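PDB 6GRH: microcin B17-processing protein McbC, which is an FMN-containing, nitroreductase-family oxidoreductase needed to process the inactive microcin B17 precursor into the active antibiotic peptide. Local coordinates for residues S169-L182 with R233-M247. Sequence-based numbering, arbitrary orientation.
Sequences SLYRSLSGGDSERL and RVWAGYTDSYVAKTM. With FMN (flavin mononucleotide), chain O.
The flavin pyrimidine pocket of a nitroreductase-type fold is lined here by Arg-181 and Arg-233, which converge on the FMN. Arg-181 NH1 and NH2 both donate to FMN O2, at 2.9 and 3.0 Å, while Arg-233 NH1 reaches FMN N1 at 3.1 Å with a nearly straight N-H...N angle of 159° and its NE donates to Gly-86 O. Their guanidinium planes are nearly perpendicular; a salt bridge from Arg-181 NH1 to Asp-178 OD2 fixes the first, and together the two would probably stabilise negative charge at N1 and O2. The Trp-235 indole, swung out by its extended first torsion, lies between Leu-182 CD1, over one face, and FMN O4, over the other. Ala-236 N donates to FMN N5 and O4.

Farther along, helices 169-175 and 240-246 pack nearly antiparallel (155°), axes 8.5 Å apart. Ser-173 CB sits over the centre of the Tyr-242 ring, 3.8 Å from its centroid, and at the ring's edge Arg-172 NE donates to Tyr-242 OH (2.9 Å, bent to 135°). Water 1 bridges Ser-173 O and Thr-239 N. Asp-240 makes a salt bridge, and Tyr-238 a cation-pi contact, with Arg-205 of the second McbC subunit. Leu-174, touching Val-243 CG1 through CD2 (3.7 Å), also packs on strands 129-135, 187-194 and 254-263.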
loop_
_atom_site.group_PDB
_atom_site.type_symbol
_atom_site.label_atom_id
_atom_site.label_comp_id
_atom_site.label_asym_id
_atom_site.label_seq_id
_atom_site.Cartn_x
_atom_site.Cartn_y
_atom_site.Cartn_z
ATOM N N SER D 169 -10.913 -15.152 30.622
ATOM C CA SER D 169 -10.757 -15.017 29.156
ATOM C C SER D 169 -10.437 -13.590 28.740
ATOM O O SER D 169 -9.596 -13.366 27.872
ATOM C CB SER D 169 -12.027 -15.433 28.411
ATOM O OG SER D 169 -12.364 -16.772 28.693
ATOM N N LEU D 170 -11.138 -12.628 29.338
ATOM C CA LEU D 170 -10.896 -11.229 29.049
ATOM C C LEU D 170 -9.516 -10.816 29.442
ATOM O O LEU D 170 -8.867 -10.107 28.699
ATOM C CB LEU D 170 -11.855 -10.293 29.791
ATOM C CG LEU D 170 -13.157 -9.926 29.130
ATOM C CD1 LEU D 170 -13.997 -9.136 30.124
ATOM C CD2 LEU D 170 -12.913 -9.140 27.844
ATOM N N TYR D 171 -9.120 -11.192 30.659
ATOM C CA TYR D 171 -7.785 -10.901 31.172
ATOM C C TYR D 171 -6.697 -11.481 30.256
ATOM O O TYR D 171 -5.746 -10.788 29.900
ATOM C CB TYR D 171 -7.607 -11.446 32.591
ATOM C CG TYR D 171 -6.211 -11.261 33.116
ATOM C CD1 TYR D 171 -5.275 -12.291 33.045
ATOM C CD2 TYR D 171 -5.802 -10.038 33.635
ATOM C CE1 TYR D 171 -3.979 -12.115 33.512
ATOM C CE2 TYR D 171 -4.508 -9.866 34.116
ATOM C CZ TYR D 171 -3.610 -10.905 34.053
ATOM O OH TYR D 171 -2.323 -10.711 34.493
ATOM N N ARG D 172 -6.856 -12.742 29.878
ATOM C CA ARG D 172 -5.896 -13.401 28.995
ATOM C C ARG D 172 -5.742 -12.608 27.688
ATOM O O ARG D 172 -4.621 -12.275 27.290
ATOM C CB ARG D 172 -6.320 -14.852 28.731
ATOM C CG ARG D 172 -5.385 -15.620 27.821
ATOM C CD ARG D 172 -5.819 -17.065 27.640
ATOM N NE ARG D 172 -5.362 -17.548 26.333
ATOM C CZ ARG D 172 -4.148 -18.046 26.066
ATOM N NH1 ARG D 172 -3.218 -18.187 27.024
ATOM N NH2 ARG D 172 -3.873 -18.425 24.815
ATOM N N SER D 173 -6.865 -12.264 27.062
ATOM C CA SER D 173 -6.822 -11.528 25.780
ATOM C C SER D 173 -6.188 -10.130 25.885
ATOM O O SER D 173 -5.398 -9.712 25.017
ATOM C CB SER D 173 -8.215 -11.468 25.135
ATOM O OG SER D 173 -9.041 -10.457 25.713
ATOM N N LEU D 174 -6.497 -9.407 26.952
ATOM C CA LEU D 174 -6.001 -8.015 27.082
ATOM C C LEU D 174 -4.538 -7.884 27.510
ATOM O O LEU D 174 -3.899 -6.907 27.202
ATOM C CB LEU D 174 -6.871 -7.257 28.079
ATOM C CG LEU D 174 -8.322 -6.997 27.679
ATOM C CD1 LEU D 174 -9.064 -6.361 28.833
ATOM C CD2 LEU D 174 -8.363 -6.062 26.508
ATOM N N SER D 175 -4.027 -8.855 28.244
ATOM C CA SER D 175 -2.728 -8.727 28.917
ATOM C C SER D 175 -1.574 -9.241 28.069
ATOM O O SER D 175 -0.410 -9.061 28.437
ATOM C CB SER D 175 -2.759 -9.465 30.254
ATOM O OG SER D 175 -3.021 -10.844 30.064
ATOM N N GLY D 176 -1.906 -9.914 26.967
ATOM C CA GLY D 176 -0.931 -10.441 26.026
ATOM C C GLY D 176 0.149 -11.287 26.654
ATOM O O GLY D 176 -0.100 -12.043 27.587
ATOM N N GLY D 177 1.367 -11.136 26.160
ATOM C CA GLY D 177 2.486 -11.904 26.671
ATOM C C GLY D 177 2.991 -11.543 28.054
ATOM O O GLY D 177 3.603 -12.371 28.693
ATOM N N ASP D 178 2.734 -10.319 28.514
ATOM C CA ASP D 178 3.382 -9.759 29.722
ATOM C C ASP D 178 2.479 -9.765 30.964
ATOM O O ASP D 178 2.575 -8.880 31.830
ATOM C CB ASP D 178 3.854 -8.326 29.388
ATOM C CG ASP D 178 5.059 -7.865 30.221
ATOM O OD1 ASP D 178 5.845 -8.707 30.728
ATOM O OD2 ASP D 178 5.227 -6.621 30.326
ATOM N N SER D 179 1.632 -10.784 31.085
ATOM C CA SER D 179 0.621 -10.821 32.141
ATOM C C SER D 179 1.206 -11.014 33.547
ATOM O O SER D 179 0.678 -10.469 34.517
ATOM C CB SER D 179 -0.424 -11.895 31.842
ATOM O OG SER D 179 0.194 -13.153 31.715
ATOM N N GLU D 180 2.299 -11.759 33.673
ATOM C CA GLU D 180 2.921 -11.903 34.989
ATOM C C GLU D 180 3.372 -10.555 35.555
ATOM O O GLU D 180 3.154 -10.271 36.725
ATOM C CB GLU D 180 4.099 -12.879 34.964
ATOM C CG GLU D 180 4.448 -13.394 36.359
ATOM C CD GLU D 180 5.747 -14.181 36.411
ATOM O OE1 GLU D 180 6.209 -14.664 35.347
ATOM O OE2 GLU D 180 6.311 -14.315 37.523
ATOM N N ARG D 181 4.012 -9.738 34.719
ATOM C CA ARG D 181 4.487 -8.427 35.151
ATOM C C ARG D 181 3.300 -7.482 35.421
ATOM O O ARG D 181 3.323 -6.695 36.365
ATOM C CB ARG D 181 5.457 -7.850 34.105
ATOM C CG ARG D 181 5.749 -6.371 34.222
ATOM C CD ARG D 181 6.958 -5.933 33.412
ATOM N NE ARG D 181 6.954 -4.476 33.395
ATOM C CZ ARG D 181 6.208 -3.722 32.600
ATOM N NH1 ARG D 181 5.404 -4.265 31.687
ATOM N NH2 ARG D 181 6.252 -2.399 32.726
ATOM N N LEU D 182 2.259 -7.577 34.593
ATOM C CA LEU D 182 1.063 -6.742 34.774
ATOM C C LEU D 182 0.386 -6.948 36.108
ATOM O O LEU D 182 -0.047 -5.980 36.714
ATOM C CB LEU D 182 0.038 -6.964 33.656
ATOM C CG LEU D 182 -1.221 -6.100 33.712
ATOM C CD1 LEU D 182 -0.880 -4.636 33.467
ATOM C CD2 LEU D 182 -2.239 -6.593 32.699
ATOM N N ARG D 233 -2.451 2.045 33.707
ATOM C CA ARG D 233 -1.404 1.898 32.705
ATOM C C ARG D 233 -2.024 1.719 31.318
ATOM O O ARG D 233 -2.792 0.804 31.098
ATOM C CB ARG D 233 -0.486 0.709 33.024
ATOM C CG ARG D 233 0.689 0.567 32.050
ATOM C CD ARG D 233 1.717 -0.474 32.466
ATOM N NE ARG D 233 2.557 0.025 33.562
ATOM C CZ ARG D 233 3.789 0.535 33.450
ATOM N NH1 ARG D 233 4.414 0.627 32.284
ATOM N NH2 ARG D 233 4.396 0.993 34.539
ATOM N N VAL D 234 -1.630 2.586 30.393
ATOM C CA VAL D 234 -1.975 2.436 28.978
ATOM C C VAL D 234 -1.122 1.297 28.457
ATOM O O VAL D 234 0.023 1.159 28.842
ATOM C CB VAL D 234 -1.758 3.766 28.184
ATOM C CG1 VAL D 234 -2.213 3.627 26.729
ATOM C CG2 VAL D 234 -2.522 4.897 28.827
ATOM N N TRP D 235 -1.676 0.491 27.560
ATOM C CA TRP D 235 -1.099 -0.792 27.250
ATOM C C TRP D 235 -1.343 -1.169 25.786
ATOM O O TRP D 235 -2.473 -1.252 25.342
ATOM C CB TRP D 235 -1.758 -1.803 28.166
ATOM C CG TRP D 235 -1.242 -3.169 28.135
ATOM C CD1 TRP D 235 -1.737 -4.233 27.416
ATOM C CD2 TRP D 235 -0.212 -3.682 28.958
ATOM N NE1 TRP D 235 -1.044 -5.374 27.733
ATOM C CE2 TRP D 235 -0.109 -5.068 28.689
ATOM C CE3 TRP D 235 0.636 -3.112 29.915
ATOM C CZ2 TRP D 235 0.828 -5.869 29.305
ATOM C CZ3 TRP D 235 1.556 -3.911 30.535
ATOM C CH2 TRP D 235 1.650 -5.288 30.237
ATOM N N ALA D 236 -0.261 -1.438 25.081
ATOM C CA ALA D 236 -0.284 -1.864 23.687
ATOM C C ALA D 236 0.078 -3.326 23.473
ATOM O O ALA D 236 0.007 -3.808 22.356
ATOM C CB ALA D 236 0.660 -0.964 22.894
ATOM N N GLY D 237 0.415 -4.048 24.534
ATOM C CA GLY D 237 0.907 -5.427 24.424
ATOM C C GLY D 237 -0.231 -6.438 24.476
ATOM O O GLY D 237 -0.328 -7.214 25.416
ATOM N N TYR D 238 -1.119 -6.388 23.483
ATOM C CA TYR D 238 -2.228 -7.336 23.386
ATOM C C TYR D 238 -2.373 -7.780 21.941
ATOM O O TYR D 238 -1.871 -7.117 21.004
ATOM C CB TYR D 238 -3.535 -6.716 23.924
ATOM C CG TYR D 238 -3.997 -5.522 23.151
ATOM C CD1 TYR D 238 -4.807 -5.667 22.029
ATOM C CD2 TYR D 238 -3.564 -4.248 23.488
ATOM C CE1 TYR D 238 -5.195 -4.569 21.284
ATOM C CE2 TYR D 238 -3.955 -3.159 22.778
ATOM C CZ TYR D 238 -4.771 -3.323 21.666
ATOM O OH TYR D 238 -5.152 -2.221 20.927
ATOM N N THR D 239 -3.113 -8.865 21.767
ATOM C CA THR D 239 -3.413 -9.420 20.466
ATOM C C THR D 239 -4.741 -8.834 20.008
ATOM O O THR D 239 -5.792 -9.179 20.546
ATOM C CB THR D 239 -3.501 -10.954 20.547
ATOM O OG1 THR D 239 -2.251 -11.457 21.041
ATOM C CG2 THR D 239 -3.812 -11.547 19.164
ATOM N N ASP D 240 -4.682 -7.928 19.044
ATOM C CA ASP D 240 -5.846 -7.127 18.658
ATOM C C ASP D 240 -7.059 -7.980 18.252
ATOM O O ASP D 240 -8.172 -7.716 18.684
ATOM C CB ASP D 240 -5.518 -6.131 17.535
ATOM C CG ASP D 240 -4.277 -5.273 17.833
ATOM O OD1 ASP D 240 -3.163 -5.838 18.011
ATOM O OD2 ASP D 240 -4.423 -4.025 17.881
ATOM N N SER D 241 -6.840 -8.998 17.435
ATOM C CA SER D 241 -7.939 -9.776 16.902
ATOM C C SER D 241 -8.584 -10.631 17.996
ATOM O O SER D 241 -9.793 -10.873 17.982
ATOM C CB SER D 241 -7.461 -10.646 15.750
ATOM O OG SER D 241 -6.488 -11.542 16.208
ATOM N N TYR D 242 -7.767 -11.048 18.949
ATOM C CA TYR D 242 -8.219 -11.885 20.050
ATOM C C TYR D 242 -9.042 -11.058 21.065
ATOM O O TYR D 242 -10.091 -11.505 21.520
ATOM C CB TYR D 242 -6.991 -12.493 20.708
ATOM C CG TYR D 242 -7.186 -13.455 21.846
ATOM C CD1 TYR D 242 -8.319 -14.247 21.968
ATOM C CD2 TYR D 242 -6.160 -13.635 22.777
ATOM C CE1 TYR D 242 -8.442 -15.168 23.010
ATOM C CE2 TYR D 242 -6.282 -14.513 23.831
ATOM C CZ TYR D 242 -7.417 -15.276 23.942
ATOM O OH TYR D 242 -7.484 -16.175 24.985
ATOM N N VAL D 243 -8.574 -9.859 21.372
ATOM C CA VAL D 243 -9.363 -8.898 22.164
ATOM C C VAL D 243 -10.717 -8.618 21.476
ATOM O O VAL D 243 -11.784 -8.760 22.106
ATOM C CB VAL D 243 -8.578 -7.597 22.391
ATOM C CG1 VAL D 243 -9.457 -6.503 23.003
ATOM C CG2 VAL D 243 -7.377 -7.894 23.291
ATOM N N ALA D 244 -10.681 -8.308 20.180
ATOM C CA ALA D 244 -11.916 -8.057 19.432
ATOM C C ALA D 244 -12.907 -9.237 19.511
ATOM O O ALA D 244 -14.079 -9.041 19.811
ATOM C CB ALA D 244 -11.628 -7.683 17.987
ATOM N N LYS D 245 -12.413 -10.451 19.267
ATOM C CA LYS D 245 -13.227 -11.664 19.259
ATOM C C LYS D 245 -13.861 -11.898 20.643
ATOM O O LYS D 245 -15.071 -12.196 20.754
ATOM C CB LYS D 245 -12.352 -12.854 18.877
ATOM C CG LYS D 245 -12.994 -14.245 18.908
ATOM C CD LYS D 245 -13.805 -14.505 17.645
ATOM C CE LYS D 245 -14.467 -15.890 17.696
ATOM N NZ LYS D 245 -14.349 -16.597 16.381
ATOM N N THR D 246 -13.042 -11.710 21.683
ATOM C CA THR D 246 -13.448 -11.957 23.077
ATOM C C THR D 246 -14.552 -10.992 23.516
ATOM O O THR D 246 -15.487 -11.372 24.204
ATOM C CB THR D 246 -12.217 -11.900 24.021
ATOM O OG1 THR D 246 -11.285 -12.894 23.599
ATOM C CG2 THR D 246 -12.585 -12.212 25.461
ATOM N N MET D 247 -14.455 -9.762 23.047
ATOM C CA MET D 247 -15.484 -8.731 23.236
ATOM C C MET D 247 -16.682 -8.811 22.258
ATOM O O MET D 247 -17.599 -7.982 22.336
ATOM C CB MET D 247 -14.828 -7.355 23.144
ATOM C CG MET D 247 -13.838 -7.093 24.278
ATOM S SD MET D 247 -12.912 -5.557 24.036
ATOM C CE MET D 247 -14.188 -4.366 24.307
HETATM N N1 FMN O . 3.665 -0.068 29.395
HETATM C C2 FMN O . 3.859 -1.412 29.400
HETATM O O2 FMN O . 4.403 -1.908 30.402
HETATM N N3 FMN O . 3.485 -2.205 28.366
HETATM C C4 FMN O . 2.879 -1.709 27.261
HETATM O O4 FMN O . 2.530 -2.453 26.319
HETATM C C4A FMN O . 2.645 -0.247 27.172
HETATM N N5 FMN O . 2.060 0.333 26.098
HETATM C C5A FMN O . 1.847 1.675 26.058
HETATM C C6 FMN O . 1.230 2.231 24.942
HETATM C C7 FMN O . 0.995 3.600 24.856
HETATM C C7M FMN O . 0.327 4.174 23.630
HETATM C C8 FMN O . 1.393 4.487 25.980
HETATM C C8M FMN O . 1.140 5.965 25.901
HETATM C C9 FMN O . 2.008 3.944 27.110
HETATM C C9A FMN O . 2.256 2.558 27.201
HETATM N N10 FMN O . 2.879 1.965 28.336
HETATM C C10 FMN O . 3.084 0.563 28.340
HETATM C "C1'" FMN O . 3.305 2.749 29.501
HETATM C "C2'" FMN O . 4.658 3.372 29.234
HETATM O "O2'" FMN O . 5.664 2.340 29.229
HETATM C "C3'" FMN O . 4.936 4.466 30.271
HETATM O "O3'" FMN O . 4.018 5.552 30.087
HETATM C "C4'" FMN O . 6.362 5.006 30.204
HETATM O "O4'" FMN O . 7.280 3.953 30.503
HETATM C "C5'" FMN O . 6.635 6.141 31.187
HETATM O "O5'" FMN O . 6.358 5.690 32.512
HETATM P P FMN O . 5.282 6.438 33.433
HETATM O O1P FMN O . 3.954 6.344 32.718
HETATM O O2P FMN O . 5.308 5.625 34.713
HETATM O O3P FMN O . 5.869 7.811 33.542
HETATM O O HOH W 1 -3.666 -11.066 23.680
HETATM O O HOH W 2 2.030 -7.874 26.701
#